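Local coordinates for protein beta-lactamase II (Erythrobacter litoralis, PDB 6V72) that probably hydrolyses beta-lactam antibiotics to substituted beta-amino acids, as a zinc-dependent class B metallo-beta-lactamase of the bacterial periplasm, at residues Y159-G162 with D168-T171; G178-G183 with R210-A215; I186-A191 with S225-E230. All coordinates share one frame; numbering follows the deposited sequence.

Interaction 1: Y159-G162 with D168-T171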
loop_
_atom_site.group_PDB
_atom_site.type_symbol
_atom_site.label_atom_id
_atom_site.label_comp_id
_atom_site.label_asym_id
_atom_site.label_seq_id
_atom_site.Cartn_x
_atom_site.Cartn_y
_atom_site.Cartn_z
ATOM N N TYR A 159 2.197 4.388 24.935
ATOM C CA TYR A 159 3.107 5.370 24.358
ATOM C C TYR A 159 2.562 5.871 23.026
ATOM O O TYR A 159 2.283 5.072 22.121
ATOM C CB TYR A 159 4.504 4.755 24.151
ATOM C CG TYR A 159 5.490 5.767 23.618
ATOM C CD1 TYR A 159 5.965 6.792 24.424
ATOM C CD2 TYR A 159 5.940 5.704 22.300
ATOM C CE1 TYR A 159 6.860 7.723 23.931
ATOM C CE2 TYR A 159 6.821 6.619 21.801
ATOM C CZ TYR A 159 7.288 7.629 22.609
ATOM O OH TYR A 159 8.196 8.552 22.095
ATOM N N TYR A 160 2.440 7.192 22.900
ATOM C CA TYR A 160 2.039 7.808 21.638
ATOM C C TYR A 160 3.301 8.267 20.934
ATOM O O TYR A 160 3.961 9.198 21.425
ATOM C CB TYR A 160 1.105 9.001 21.877
ATOM C CG TYR A 160 0.819 9.770 20.608
ATOM C CD1 TYR A 160 0.353 9.119 19.464
ATOM C CD2 TYR A 160 1.036 11.136 20.543
ATOM C CE1 TYR A 160 0.097 9.813 18.308
ATOM C CE2 TYR A 160 0.786 11.837 19.374
ATOM C CZ TYR A 160 0.318 11.165 18.258
ATOM O OH TYR A 160 0.065 11.853 17.079
ATOM N N PRO A 161 3.690 7.652 19.806
ATOM C CA PRO A 161 4.969 7.992 19.168
ATOM C C PRO A 161 4.890 9.151 18.198
ATOM O O PRO A 161 5.941 9.602 17.725
ATOM C CB PRO A 161 5.320 6.703 18.417
ATOM C CG PRO A 161 3.948 6.188 17.944
ATOM C CD PRO A 161 3.040 6.486 19.166
ATOM N N GLY A 162 3.698 9.635 17.876
ATOM C CA GLY A 162 3.508 10.566 16.783
ATOM C C GLY A 162 2.782 9.903 15.629
ATOM O O GLY A 162 2.541 8.694 15.614
ATOM N N ASP A 168 -3.112 9.312 14.905
ATOM C CA ASP A 168 -3.260 9.120 16.338
ATOM C C ASP A 168 -2.934 7.691 16.774
ATOM O O ASP A 168 -3.315 7.285 17.879
ATOM C CB ASP A 168 -4.673 9.524 16.757
ATOM C CG ASP A 168 -5.042 10.963 16.303
ATOM O OD1 ASP A 168 -4.254 11.920 16.543
ATOM O OD2 ASP A 168 -6.118 11.134 15.685
ATOM N N ASN A 169 -2.209 6.923 15.955
ATOM C CA ASN A 169 -1.857 5.564 16.364
ATOM C C ASN A 169 -1.026 5.556 17.643
ATOM O O ASN A 169 -0.181 6.428 17.856
ATOM C CB ASN A 169 -1.126 4.815 15.223
ATOM C CG ASN A 169 0.059 5.567 14.601
ATOM O OD1 ASN A 169 0.690 6.436 15.218
ATOM N ND2 ASN A 169 0.389 5.180 13.391
ATOM N N ILE A 170 -1.293 4.578 18.521
ATOM C CA ILE A 170 -0.515 4.431 19.748
ATOM C C ILE A 170 0.081 3.026 19.828
ATOM O O ILE A 170 -0.228 2.139 19.037
ATOM C CB ILE A 170 -1.331 4.759 21.015
ATOM C CG1 ILE A 170 -2.487 3.763 21.189
ATOM C CG2 ILE A 170 -1.845 6.216 20.964
ATOM C CD1 ILE A 170 -3.240 3.941 22.541
ATOM N N THR A 171 0.980 2.849 20.796
ATOM C CA THR A 171 1.698 1.595 20.997
ATOM C C THR A 171 1.665 1.242 22.478
ATOM O O THR A 171 1.386 2.091 23.333
ATOM C CB THR A 171 3.151 1.701 20.520
ATOM O OG1 THR A 171 3.841 2.675 21.316
ATOM C CG2 THR A 171 3.212 2.112 19.042
HETATM O O HOH W 1 -2.365 13.527 17.470
#
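Tyr-159 and Thr-171 face each other as an antiparallel hydrogen-bonded pair, their CA atoms 5.2 Å apart, where the chain leaves strand 157-159 and re-enters at strand 171-174. These are neighbouring strands of the smaller, four-stranded sheet of the metallo-beta-lactamase fold, and the loop joining them carries His-165, a zinc ligand of this enzyme whose metal is absent from this chain. Tyr-159 N donates to Thr-171 O at 2.9 Å, nearly straight at 167°. The return bond, Thr-171 N to Tyr-159 O, is more bent. Tyr-159 O is gripped twice, because Thr-171 OG1 also donates to it at 3.0 Å. A chi1 of 64° sets this hydroxyl between the backbone N and carbonyl carbon of Thr-171, within bonding distance of that oxygen and at the edge of the Tyr-159 ring, close to its plane. The two side chains run side by side, pointing the same way, with helix 205-215 packed against both. Tyr-160 and Ile-170 come within 4.6 Å, CA to CA, and only by Gly-162 and Asp-168 has this spacing widened to 6.9 Å. Tyr-160 crosses Ile-170 at about a right angle, its CD1 3.9 Å from Ile-170 CG2, while Gly-162 N sits over the centre of one face of the phenol. The Tyr-160 hydroxyl bonds Arg-167 O and accepts from a water that also donates to Asp-168 OD1, the water oxygen lying 2.6 Å from OD1. The buried Asn-169 O, without a hydrogen-bonding partner, lies at the edge of the Tyr-160 ring, 3.2 Å from CD1.

Interaction 2: G178-G183 with R210-A215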
loop_
_atom_site.group_PDB
_atom_site.type_symbol
_atom_site.label_atom_id
_atom_site.label_comp_id
_atom_site.label_asym_id
_atom_site.label_seq_id
_atom_site.Cartn_x
_atom_site.Cartn_y
_atom_site.Cartn_z
ATOM N N GLY A 178 10.041 -7.666 28.212
ATOM C CA GLY A 178 10.711 -7.494 26.934
ATOM C C GLY A 178 9.822 -7.587 25.714
ATOM O O GLY A 178 10.276 -8.053 24.665
ATOM N N ILE A 179 8.576 -7.129 25.816
ATOM C CA ILE A 179 7.607 -7.192 24.728
ATOM C C ILE A 179 7.161 -5.776 24.404
ATOM O O ILE A 179 6.816 -5.004 25.307
ATOM C CB ILE A 179 6.381 -8.057 25.092
ATOM C CG1 ILE A 179 6.771 -9.508 25.356
ATOM C CG2 ILE A 179 5.301 -7.958 24.009
ATOM C CD1 ILE A 179 5.693 -10.268 26.129
ATOM N N ALA A 180 7.135 -5.440 23.126
ATOM C CA ALA A 180 6.540 -4.181 22.706
ATOM C C ALA A 180 5.610 -4.465 21.543
ATOM O O ALA A 180 5.925 -5.288 20.673
ATOM C CB ALA A 180 7.583 -3.153 22.297
ATOM N N PHE A 181 4.469 -3.780 21.529
ATOM C CA PHE A 181 3.439 -3.980 20.516
ATOM C C PHE A 181 3.277 -2.703 19.705
ATOM O O PHE A 181 2.876 -1.663 20.244
ATOM C CB PHE A 181 2.118 -4.380 21.171
ATOM C CG PHE A 181 0.991 -4.633 20.194
ATOM C CD1 PHE A 181 0.937 -5.813 19.461
ATOM C CD2 PHE A 181 -0.039 -3.708 20.045
ATOM C CE1 PHE A 181 -0.106 -6.052 18.579
ATOM C CE2 PHE A 181 -1.091 -3.960 19.180
ATOM C CZ PHE A 181 -1.123 -5.115 18.449
ATOM N N GLY A 182 3.581 -2.786 18.409
ATOM C CA GLY A 182 3.603 -1.626 17.550
ATOM C C GLY A 182 2.319 -1.347 16.817
ATOM O O GLY A 182 2.279 -0.419 16.012
ATOM N N GLY A 183 1.256 -2.104 17.066
ATOM C CA GLY A 183 0.009 -1.839 16.367
ATOM C C GLY A 183 0.157 -1.926 14.854
ATOM O O GLY A 183 0.861 -2.778 14.322
ATOM N N ARG A 210 11.182 5.902 15.133
ATOM C CA ARG A 210 12.341 6.078 16.001
ATOM C C ARG A 210 11.911 6.315 17.436
ATOM O O ARG A 210 12.576 5.857 18.375
ATOM C CB ARG A 210 13.193 7.256 15.536
ATOM C CG ARG A 210 13.821 7.095 14.149
ATOM C CD ARG A 210 14.805 8.251 13.883
ATOM N NE ARG A 210 15.220 8.213 12.484
ATOM C CZ ARG A 210 14.735 8.997 11.525
ATOM N NH1 ARG A 210 13.866 9.964 11.816
ATOM N NH2 ARG A 210 15.132 8.820 10.270
ATOM N N ASN A 211 10.833 7.090 17.626
ATOM C CA ASN A 211 10.337 7.370 18.973
ATOM C C ASN A 211 9.884 6.087 19.667
ATOM O O ASN A 211 10.193 5.864 20.837
ATOM C CB ASN A 211 9.180 8.363 18.895
ATOM C CG ASN A 211 9.633 9.762 18.477
ATOM O OD1 ASN A 211 10.820 10.106 18.570
ATOM N ND2 ASN A 211 8.687 10.577 18.048
ATOM N N PHE A 212 9.138 5.242 18.950
ATOM C CA PHE A 212 8.729 3.938 19.485
ATOM C C PHE A 212 9.938 3.093 19.872
ATOM O O PHE A 212 9.969 2.490 20.955
ATOM C CB PHE A 212 7.865 3.211 18.443
ATOM C CG PHE A 212 7.569 1.764 18.768
ATOM C CD1 PHE A 212 6.657 1.427 19.756
ATOM C CD2 PHE A 212 8.185 0.742 18.060
ATOM C CE1 PHE A 212 6.370 0.086 20.035
ATOM C CE2 PHE A 212 7.906 -0.599 18.330
ATOM C CZ PHE A 212 6.996 -0.923 19.325
ATOM N N ALA A 213 10.936 3.022 18.982
ATOM C CA ALA A 213 12.129 2.222 19.267
ATOM C C ALA A 213 12.837 2.712 20.523
ATOM O O ALA A 213 13.361 1.906 21.303
ATOM C CB ALA A 213 13.079 2.265 18.071
ATOM N N ALA A 214 12.856 4.031 20.742
ATOM C CA ALA A 214 13.522 4.598 21.910
ATOM C C ALA A 214 12.682 4.488 23.171
ATOM O O ALA A 214 13.238 4.468 24.276
ATOM C CB ALA A 214 13.856 6.073 21.657
ATOM N N ALA A 215 11.357 4.452 23.023
ATOM C CA ALA A 215 10.469 4.290 24.166
ATOM C C ALA A 215 10.599 2.903 24.773
ATOM O O ALA A 215 10.475 2.733 25.997
ATOM C CB ALA A 215 9.021 4.536 23.730
#
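Phe-212 is the side chain that helix 205-215 sends against strand 179-181, and the contact is carried by one end of its ring. Apolar packing comes first: the CB of Ala-180 points toward the helix and lies 3.8 Å from Phe-212 CZ, with CE1 only slightly farther. Gly-182 CA approaches the same end of the ring, 3.9 Å from CZ. With CG anti to the backbone N of Phe-212 (chi1 170°), the phenyl group bridges backbones whose closest CA atoms, of Gly-182 and Phe-212, are 7.8 Å apart. Strand 179-181, helix 205-215 and strand 221-223 form a beta-alpha-beta unit, and this ring packs the connecting helix onto the first of its two parallel strands; Ile-235 of helix 233-243 also touches Phe-212. Phe-181 O adds van der Waals contact, oblique to the ring and 3.9 Å from Phe-212 CE1; no polar bond joins the two segments. The side chain of Phe-181 leaves in the opposite sense, away from the helix, and Gly-183 N lies over one face of its ring, toward the rim. Among backbone bonds, Ala-214 N donates to Arg-210 O in the helix, and Ala-180 is bonded to Ala-223 of strand 221-223.

Interaction 3: I186-A191 with S225-E230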
loop_
_atom_site.group_PDB
_atom_site.type_symbol
_atom_site.label_atom_id
_atom_site.label_comp_id
_atom_site.label_asym_id
_atom_site.label_seq_id
_atom_site.Cartn_x
_atom_site.Cartn_y
_atom_site.Cartn_z
ATOM N N ILE A 186 4.004 -0.785 12.865
ATOM C CA ILE A 186 5.175 -1.639 12.684
ATOM C C ILE A 186 4.802 -2.783 11.761
ATOM O O ILE A 186 3.736 -3.412 11.925
ATOM C CB ILE A 186 5.694 -2.157 14.041
ATOM C CG1 ILE A 186 6.100 -0.977 14.932
ATOM C CG2 ILE A 186 6.886 -3.123 13.868
ATOM C CD1 ILE A 186 7.302 -0.168 14.402
ATOM N N LYS A 187 5.657 -3.022 10.768
ATOM C CA LYS A 187 5.513 -4.076 9.777
ATOM C C LYS A 187 6.633 -5.088 9.937
ATOM O O LYS A 187 7.611 -4.859 10.654
ATOM C CB LYS A 187 5.567 -3.513 8.354
ATOM C CG LYS A 187 4.665 -2.361 8.071
ATOM C CD LYS A 187 3.242 -2.604 8.505
ATOM C CE LYS A 187 2.394 -1.509 7.924
ATOM N NZ LYS A 187 1.063 -1.429 8.551
ATOM N N ALA A 188 6.521 -6.170 9.173
ATOM C CA ALA A 188 7.406 -7.311 9.366
ATOM C C ALA A 188 8.831 -6.972 8.946
ATOM O O ALA A 188 9.060 -6.092 8.115
ATOM C CB ALA A 188 6.906 -8.514 8.566
ATOM N N GLY A 189 9.789 -7.692 9.541
ATOM C CA GLY A 189 11.201 -7.516 9.231
ATOM C C GLY A 189 11.578 -7.793 7.795
ATOM O O GLY A 189 12.671 -7.397 7.360
ATOM N N ASP A 190 10.711 -8.467 7.044
ATOM C CA ASP A 190 10.959 -8.732 5.637
ATOM C C ASP A 190 9.950 -8.021 4.747
ATOM O O ASP A 190 9.836 -8.342 3.560
ATOM C CB ASP A 190 10.980 -10.236 5.362
ATOM C CG ASP A 190 9.636 -10.917 5.605
ATOM O OD1 ASP A 190 8.689 -10.282 6.116
ATOM O OD2 ASP A 190 9.533 -12.130 5.280
ATOM N N ALA A 191 9.225 -7.049 5.303
ATOM C CA ALA A 191 8.256 -6.298 4.528
ATOM C C ALA A 191 8.936 -5.482 3.435
ATOM O O ALA A 191 10.072 -5.001 3.581
ATOM C CB ALA A 191 7.466 -5.365 5.440
ATOM N N SER A 225 0.188 -5.613 14.432
ATOM C CA SER A 225 -1.214 -5.924 14.142
ATOM C C SER A 225 -1.381 -6.975 13.056
ATOM O O SER A 225 -2.319 -7.771 13.125
ATOM C CB SER A 225 -1.983 -4.666 13.753
ATOM O OG SER A 225 -2.174 -3.828 14.889
ATOM N N HIS A 226 -0.505 -7.022 12.053
ATOM C CA HIS A 226 -0.838 -7.853 10.901
ATOM C C HIS A 226 0.271 -8.819 10.499
ATOM O O HIS A 226 0.259 -9.341 9.373
ATOM C CB HIS A 226 -1.262 -6.959 9.740
ATOM C CG HIS A 226 -2.494 -6.173 10.042
ATOM N ND1 HIS A 226 -3.715 -6.775 10.267
ATOM C CD2 HIS A 226 -2.691 -4.845 10.209
ATOM C CE1 HIS A 226 -4.619 -5.845 10.527
ATOM N NE2 HIS A 226 -4.023 -4.667 10.499
ATOM N N SER A 227 1.226 -9.071 11.384
ATOM C CA SER A 227 2.292 -10.033 11.166
ATOM C C SER A 227 2.601 -10.704 12.496
ATOM O O SER A 227 2.327 -10.139 13.555
ATOM C CB SER A 227 3.557 -9.362 10.605
ATOM O OG SER A 227 3.334 -8.852 9.307
ATOM N N PRO A 228 3.153 -11.912 12.470
ATOM C CA PRO A 228 3.487 -12.604 13.736
ATOM C C PRO A 228 4.662 -11.961 14.456
ATOM O O PRO A 228 5.440 -11.196 13.864
ATOM C CB PRO A 228 3.819 -14.035 13.282
ATOM C CG PRO A 228 3.989 -13.966 11.827
ATOM C CD PRO A 228 3.260 -12.792 11.298
ATOM N N PRO A 229 4.823 -12.240 15.750
ATOM C CA PRO A 229 5.896 -11.597 16.517
ATOM C C PRO A 229 7.266 -12.006 16.014
ATOM O O PRO A 229 7.490 -13.134 15.565
ATOM C CB PRO A 229 5.688 -12.099 17.950
ATOM C CG PRO A 229 4.398 -12.796 17.970
ATOM C CD PRO A 229 3.984 -13.119 16.577
ATOM N N GLU A 230 8.202 -11.081 16.146
ATOM C CA GLU A 230 9.576 -11.360 15.768
ATOM C C GLU A 230 10.465 -10.461 16.608
ATOM O O GLU A 230 10.061 -10.006 17.683
ATOM C CB GLU A 230 9.747 -11.181 14.251
ATOM C CG GLU A 230 9.508 -9.766 13.762
ATOM C CD GLU A 230 9.870 -9.616 12.294
ATOM O OE1 GLU A 230 11.076 -9.620 11.970
ATOM O OE2 GLU A 230 8.945 -9.515 11.467
HETATM O O HOH W 2 1.433 -4.818 11.277
#
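Gly-189 N donates to Glu-230 OE2 at 2.8 Å in an almost straight bond, 176° at the hydrogen. The amide comes from above the carboxylate, 37° out of its plane. Around this bond the packing is close: Ala-188 CA lies 3.4 Å from the same OE2, and Ala-188 CB is 3.7 Å from it, with the hydroxyl of Ser-227 near that methyl in one of its two conformers. Glu-230 reaches the amide with a chi1 of 63°, which places CG between its backbone N and carbonyl carbon, and with a chain extended beyond CG. The donor is presented by a type I beta turn from Ala-188 to Ala-191, closed by Ala-191 N to Ala-188 O at 3.0 Å, with Gly-189 at its second position. Nearer the active site a water ties the loops together, donating to Ile-186 O and accepting from His-226 N, with the water oxygen 3.0 Å from His-226 N. His-226 is a zinc ligand of this enzyme, although no zinc occupies the site in this chain; its ND1 is hydrogen-bonded to Pro-50 O. Helix 233-243 holds the loop of 186-191 through Thr-238, whose OG1 bonds Lys-187 N. The contact thus joins two loops that each lead out of the zinc site, by a carboxylate acceptor and a backbone donor. The N-H probably helps to stabilise the negative charge of Glu-230, while nearby Asp-190 may work against it.

How the interactions relate
Interactions 1 and 2 are buried and adjoin, with centres 10 Å apart: Asn-211 ND2 of the helix bonds Pro-161 O, and Phe-212 touches Thr-171. Interaction 1 pairs two strands of the four-stranded sheet by backbone bonds, and interaction 2 packs helix 205-215 on a third by apolar contact around one ring; the same helix also touches residues of interaction 1. Interaction 3 is only partly buried and joins loops through a carboxylate and a water. Its segments alternate along the chain with those of interaction 2, and the two touch: Gly-183 O probably accepts from Ser-225 N, and Ile-186 packs on Phe-212. Interactions 1 and 3 do not touch; their centres lie about 17 Å apart.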